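Local structure of succinate-semialdehyde dehydrogenase (Streptococcus pyogenes MGAS1882, 4OGD) at residues A381-S394 against A404-G417. The protein probably catalyses the oxidation of succinic semialdehyde to succinate with NADP+ as the cofactor. Residues are numbered along the deposited sequence; the frame is centred on the assembly and turned at random.
Sequences ANDSNYGLGGTIFS and AAKIETGMSFINSG
Phe393 lays one ring face over the backbone of Asn415, whose CA sits 3.8 Å from the ring centroid in a CH-pi contact, while OD1 hangs above the rim of the same face. The amide of Asn415, its plane turned 65° from the ring, grips Ser394 at both ends: OD1 accepts from Ser394 N (2.9 Å), and ND2 donates to Ser394 O from above that carbonyl's plane. Between the strands, Gly390 O, Ile392 N and Ile392 O bond in parallel register to Phe413 N, Phe413 O and Asn415 N, and Thr391 OG1 reaches Ser416 O at 2.7 Å. On the face bearing Ile392 and Ile414, Ile392 packs CG1 on Ala404 and CB against Ile414 CD1. At the other end Asn382 bridges Lys406 and Glu408: ND2 donates in its amide plane to Lys406 O, and OD1 takes Glu408 N at 2.7 Å. With chi1 at -168°, Thr409 swings OG1 away from its own N to donate to Gly389 O. Glu408 itself turns its carboxylate to Lys430 and to Tyr36 and Lys37 of the second subunit. Strands 391-393 and 411-414, joined by helix 397-406, form a beta-alpha-beta unit, and Met411-Phe413 pair with a strand of that subunit, an intersubunit sheet typical of aldehyde dehydrogenases.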
loop_
_atom_site.group_PDB
_atom_site.type_symbol
_atom_site.label_atom_id
_atom_site.label_comp_id
_atom_site.label_asym_id
_atom_site.label_seq_id
_atom_site.Cartn_x
_atom_site.Cartn_y
_atom_site.Cartn_z
ATOM N N ALA A 381 25.080 9.567 -2.420
ATOM C CA ALA A 381 24.180 8.468 -2.759
ATOM C C ALA A 381 22.745 8.748 -2.309
ATOM O O ALA A 381 21.787 8.465 -3.044
ATOM C CB ALA A 381 24.692 7.154 -2.157
ATOM N N ASN A 382 22.603 9.333 -1.118
ATOM C CA ASN A 382 21.282 9.561 -0.535
ATOM C C ASN A 382 20.668 10.894 -0.923
ATOM O O ASN A 382 19.483 11.125 -0.663
ATOM C CB ASN A 382 21.331 9.430 0.989
ATOM C CG ASN A 382 21.579 8.010 1.433
ATOM O OD1 ASN A 382 21.359 7.076 0.666
ATOM N ND2 ASN A 382 22.026 7.832 2.678
ATOM N N ASP A 383 21.472 11.773 -1.525
ATOM C CA ASP A 383 20.955 13.043 -2.016
ATOM C C ASP A 383 20.308 12.795 -3.370
ATOM O O ASP A 383 20.857 13.143 -4.416
ATOM C CB ASP A 383 22.065 14.094 -2.113
ATOM C CG ASP A 383 21.549 15.461 -2.528
ATOM O OD1 ASP A 383 20.365 15.764 -2.257
ATOM O OD2 ASP A 383 22.337 16.241 -3.119
ATOM N N SER A 384 19.133 12.178 -3.337
ATOM C CA SER A 384 18.473 11.722 -4.554
ATOM C C SER A 384 16.975 11.674 -4.322
ATOM O O SER A 384 16.526 11.365 -3.216
ATOM C CB SER A 384 18.974 10.321 -4.906
ATOM O OG SER A 384 18.374 9.849 -6.103
ATOM N N ASN A 385 16.208 11.999 -5.357
ATOM C CA ASN A 385 14.764 11.821 -5.328
ATOM C C ASN A 385 14.379 10.375 -5.576
ATOM O O ASN A 385 13.216 10.015 -5.457
ATOM C CB ASN A 385 14.098 12.697 -6.380
ATOM C CG ASN A 385 14.215 14.164 -6.056
ATOM O OD1 ASN A 385 14.088 14.554 -4.899
ATOM N ND2 ASN A 385 14.470 14.982 -7.072
ATOM N N TYR A 386 15.369 9.554 -5.905
ATOM C CA TYR A 386 15.148 8.137 -6.170
ATOM C C TYR A 386 15.759 7.287 -5.076
ATOM O O TYR A 386 16.586 7.751 -4.294
ATOM C CB TYR A 386 15.789 7.763 -7.504
ATOM C CG TYR A 386 15.301 8.600 -8.655
ATOM C CD1 TYR A 386 15.976 9.747 -9.040
ATOM C CD2 TYR A 386 14.152 8.242 -9.349
ATOM C CE1 TYR A 386 15.526 10.520 -10.096
ATOM C CE2 TYR A 386 13.692 9.006 -10.402
ATOM C CZ TYR A 386 14.389 10.139 -10.774
ATOM O OH TYR A 386 13.935 10.899 -11.824
ATOM N N GLY A 387 15.359 6.024 -5.023
ATOM C CA GLY A 387 15.974 5.104 -4.087
ATOM C C GLY A 387 15.545 3.697 -4.430
ATOM O O GLY A 387 14.847 3.051 -3.654
ATOM N N LEU A 388 15.955 3.218 -5.600
ATOM C CA LEU A 388 15.507 1.902 -6.041
ATOM C C LEU A 388 16.531 0.830 -5.712
ATOM O O LEU A 388 16.300 -0.011 -4.836
ATOM C CB LEU A 388 15.195 1.898 -7.542
ATOM C CG LEU A 388 14.614 0.577 -8.062
ATOM C CD1 LEU A 388 13.341 0.151 -7.324
ATOM C CD2 LEU A 388 14.317 0.744 -9.536
ATOM N N GLY A 389 17.664 0.868 -6.409
ATOM C CA GLY A 389 18.732 -0.087 -6.174
ATOM C C GLY A 389 20.042 0.590 -5.823
ATOM O O GLY A 389 20.068 1.603 -5.126
ATOM N N GLY A 390 21.138 0.035 -6.328
ATOM C CA GLY A 390 22.456 0.557 -6.014
ATOM C C GLY A 390 23.436 -0.565 -5.789
ATOM O O GLY A 390 23.044 -1.713 -5.599
ATOM N N THR A 391 24.723 -0.226 -5.815
ATOM C CA THR A 391 25.784 -1.210 -5.666
ATOM C C THR A 391 26.804 -0.715 -4.671
ATOM O O THR A 391 27.114 0.473 -4.655
ATOM C CB THR A 391 26.484 -1.438 -7.012
ATOM O OG1 THR A 391 25.591 -2.120 -7.900
ATOM C CG2 THR A 391 27.778 -2.258 -6.854
ATOM N N ILE A 392 27.296 -1.611 -3.822
ATOM C CA ILE A 392 28.459 -1.297 -3.000
ATOM C C ILE A 392 29.591 -2.224 -3.422
ATOM O O ILE A 392 29.442 -3.452 -3.378
ATOM C CB ILE A 392 28.196 -1.491 -1.492
ATOM C CG1 ILE A 392 26.950 -0.730 -1.024
ATOM C CG2 ILE A 392 29.435 -1.084 -0.695
ATOM C CD1 ILE A 392 27.001 0.763 -1.261
ATOM N N PHE A 393 30.706 -1.633 -3.853
ATOM C CA PHE A 393 31.876 -2.399 -4.269
ATOM C C PHE A 393 32.965 -2.330 -3.208
ATOM O O PHE A 393 33.549 -1.269 -2.960
ATOM C CB PHE A 393 32.396 -1.924 -5.632
ATOM C CG PHE A 393 32.565 -3.039 -6.610
ATOM C CD1 PHE A 393 33.737 -3.781 -6.634
ATOM C CD2 PHE A 393 31.534 -3.385 -7.466
ATOM C CE1 PHE A 393 33.889 -4.823 -7.516
ATOM C CE2 PHE A 393 31.679 -4.428 -8.349
ATOM C CZ PHE A 393 32.860 -5.153 -8.370
ATOM N N SER A 394 33.214 -3.472 -2.573
ATOM C CA SER A 394 34.154 -3.574 -1.466
ATOM C C SER A 394 34.603 -5.017 -1.278
ATOM O O SER A 394 33.782 -5.938 -1.312
ATOM C CB SER A 394 33.509 -3.071 -0.174
ATOM O OG SER A 394 34.352 -3.330 0.944
ATOM N N ALA A 404 25.991 -0.515 2.818
ATOM C CA ALA A 404 24.701 -0.768 2.170
ATOM C C ALA A 404 23.527 -0.341 3.055
ATOM O O ALA A 404 22.577 0.290 2.578
ATOM C CB ALA A 404 24.573 -2.248 1.802
ATOM N N ALA A 405 23.604 -0.665 4.343
ATOM C CA ALA A 405 22.521 -0.350 5.273
ATOM C C ALA A 405 22.331 1.154 5.406
ATOM O O ALA A 405 21.227 1.624 5.696
ATOM C CB ALA A 405 22.792 -0.969 6.642
ATOM N N LYS A 406 23.401 1.912 5.184
ATOM C CA LYS A 406 23.317 3.366 5.301
ATOM C C LYS A 406 22.712 4.053 4.077
ATOM O O LYS A 406 22.412 5.249 4.123
ATOM C CB LYS A 406 24.692 3.958 5.614
ATOM C CG LYS A 406 25.213 3.533 6.973
ATOM C CD LYS A 406 26.612 4.081 7.223
ATOM C CE LYS A 406 27.090 3.714 8.619
ATOM N NZ LYS A 406 28.506 4.131 8.814
ATOM N N ILE A 407 22.529 3.310 2.991
ATOM C CA ILE A 407 21.951 3.893 1.779
ATOM C C ILE A 407 20.429 3.876 1.845
ATOM O O ILE A 407 19.819 2.846 2.176
ATOM C CB ILE A 407 22.407 3.159 0.496
ATOM C CG1 ILE A 407 23.932 3.002 0.473
ATOM C CG2 ILE A 407 21.953 3.924 -0.742
ATOM C CD1 ILE A 407 24.685 4.323 0.652
ATOM N N GLU A 408 19.821 5.020 1.539
ATOM C CA GLU A 408 18.370 5.156 1.487
ATOM C C GLU A 408 17.879 4.652 0.133
ATOM O O GLU A 408 17.764 5.417 -0.836
ATOM C CB GLU A 408 17.973 6.621 1.702
ATOM C CG GLU A 408 18.291 7.112 3.103
ATOM C CD GLU A 408 17.916 8.562 3.326
ATOM O OE1 GLU A 408 17.829 9.325 2.341
ATOM O OE2 GLU A 408 17.718 8.940 4.500
ATOM N N THR A 409 17.612 3.352 0.069
ATOM C CA THR A 409 17.232 2.699 -1.173
ATOM C C THR A 409 16.622 1.342 -0.858
ATOM O O THR A 409 16.825 0.802 0.231
ATOM C CB THR A 409 18.458 2.508 -2.094
ATOM O OG1 THR A 409 18.014 2.122 -3.395
ATOM C CG2 THR A 409 19.392 1.434 -1.545
ATOM N N GLY A 410 15.892 0.774 -1.816
ATOM C CA GLY A 410 15.204 -0.486 -1.583
ATOM C C GLY A 410 16.052 -1.732 -1.780
ATOM O O GLY A 410 15.713 -2.809 -1.274
ATOM N N MET A 411 17.148 -1.602 -2.526
ATOM C CA MET A 411 17.994 -2.749 -2.849
ATOM C C MET A 411 19.467 -2.366 -2.923
ATOM O O MET A 411 19.821 -1.326 -3.468
ATOM C CB MET A 411 17.579 -3.361 -4.192
ATOM C CG MET A 411 16.158 -3.888 -4.210
ATOM S SD MET A 411 15.600 -4.437 -5.828
ATOM C CE MET A 411 15.470 -2.880 -6.700
ATOM N N SER A 412 20.326 -3.230 -2.397
ATOM C CA SER A 412 21.770 -3.011 -2.495
ATOM C C SER A 412 22.435 -4.263 -3.014
ATOM O O SER A 412 22.275 -5.336 -2.431
ATOM C CB SER A 412 22.356 -2.630 -1.134
ATOM O OG SER A 412 21.837 -1.388 -0.683
ATOM N N PHE A 413 23.166 -4.126 -4.120
ATOM C CA PHE A 413 23.835 -5.256 -4.743
ATOM C C PHE A 413 25.319 -5.172 -4.446
ATOM O O PHE A 413 25.970 -4.168 -4.747
ATOM C CB PHE A 413 23.561 -5.259 -6.246
ATOM C CG PHE A 413 22.099 -5.320 -6.580
ATOM C CD1 PHE A 413 21.390 -6.502 -6.404
ATOM C CD2 PHE A 413 21.432 -4.199 -7.046
ATOM C CE1 PHE A 413 20.032 -6.562 -6.687
ATOM C CE2 PHE A 413 20.068 -4.251 -7.334
ATOM C CZ PHE A 413 19.376 -5.438 -7.159
ATOM N N ILE A 414 25.855 -6.219 -3.835
ATOM C CA ILE A 414 27.247 -6.184 -3.378
ATOM C C ILE A 414 28.186 -6.738 -4.458
ATOM O O ILE A 414 27.978 -7.851 -4.947
ATOM C CB ILE A 414 27.429 -6.980 -2.062
ATOM C CG1 ILE A 414 26.486 -6.464 -0.966
ATOM C CG2 ILE A 414 28.901 -6.973 -1.612
ATOM C CD1 ILE A 414 26.513 -4.967 -0.749
ATOM N N ASN A 415 29.200 -5.950 -4.830
ATOM C CA ASN A 415 30.200 -6.357 -5.826
ATOM C C ASN A 415 29.609 -6.828 -7.153
ATOM O O ASN A 415 30.144 -7.722 -7.807
ATOM C CB ASN A 415 31.140 -7.410 -5.241
ATOM C CG ASN A 415 31.999 -6.850 -4.136
ATOM O OD1 ASN A 415 32.404 -5.693 -4.194
ATOM N ND2 ASN A 415 32.264 -7.650 -3.118
ATOM N N SER A 416 28.515 -6.189 -7.552
ATOM C CA SER A 416 27.746 -6.618 -8.710
ATOM C C SER A 416 26.740 -5.552 -9.087
ATOM O O SER A 416 26.358 -4.733 -8.250
ATOM C CB SER A 416 26.999 -7.915 -8.397
ATOM O OG SER A 416 26.209 -7.778 -7.221
ATOM N N GLY A 417 26.320 -5.557 -10.347
ATOM C CA GLY A 417 25.198 -4.744 -10.780
ATOM C C GLY A 417 23.900 -5.401 -10.348
ATOM O O GLY A 417 23.913 -6.395 -9.620
HETATM O O HOH W 1 20.113 6.072 -3.151
HETATM O O HOH W 2 19.088 12.303 2.097
HETATM O O HOH W 3 17.925 7.799 -1.918
#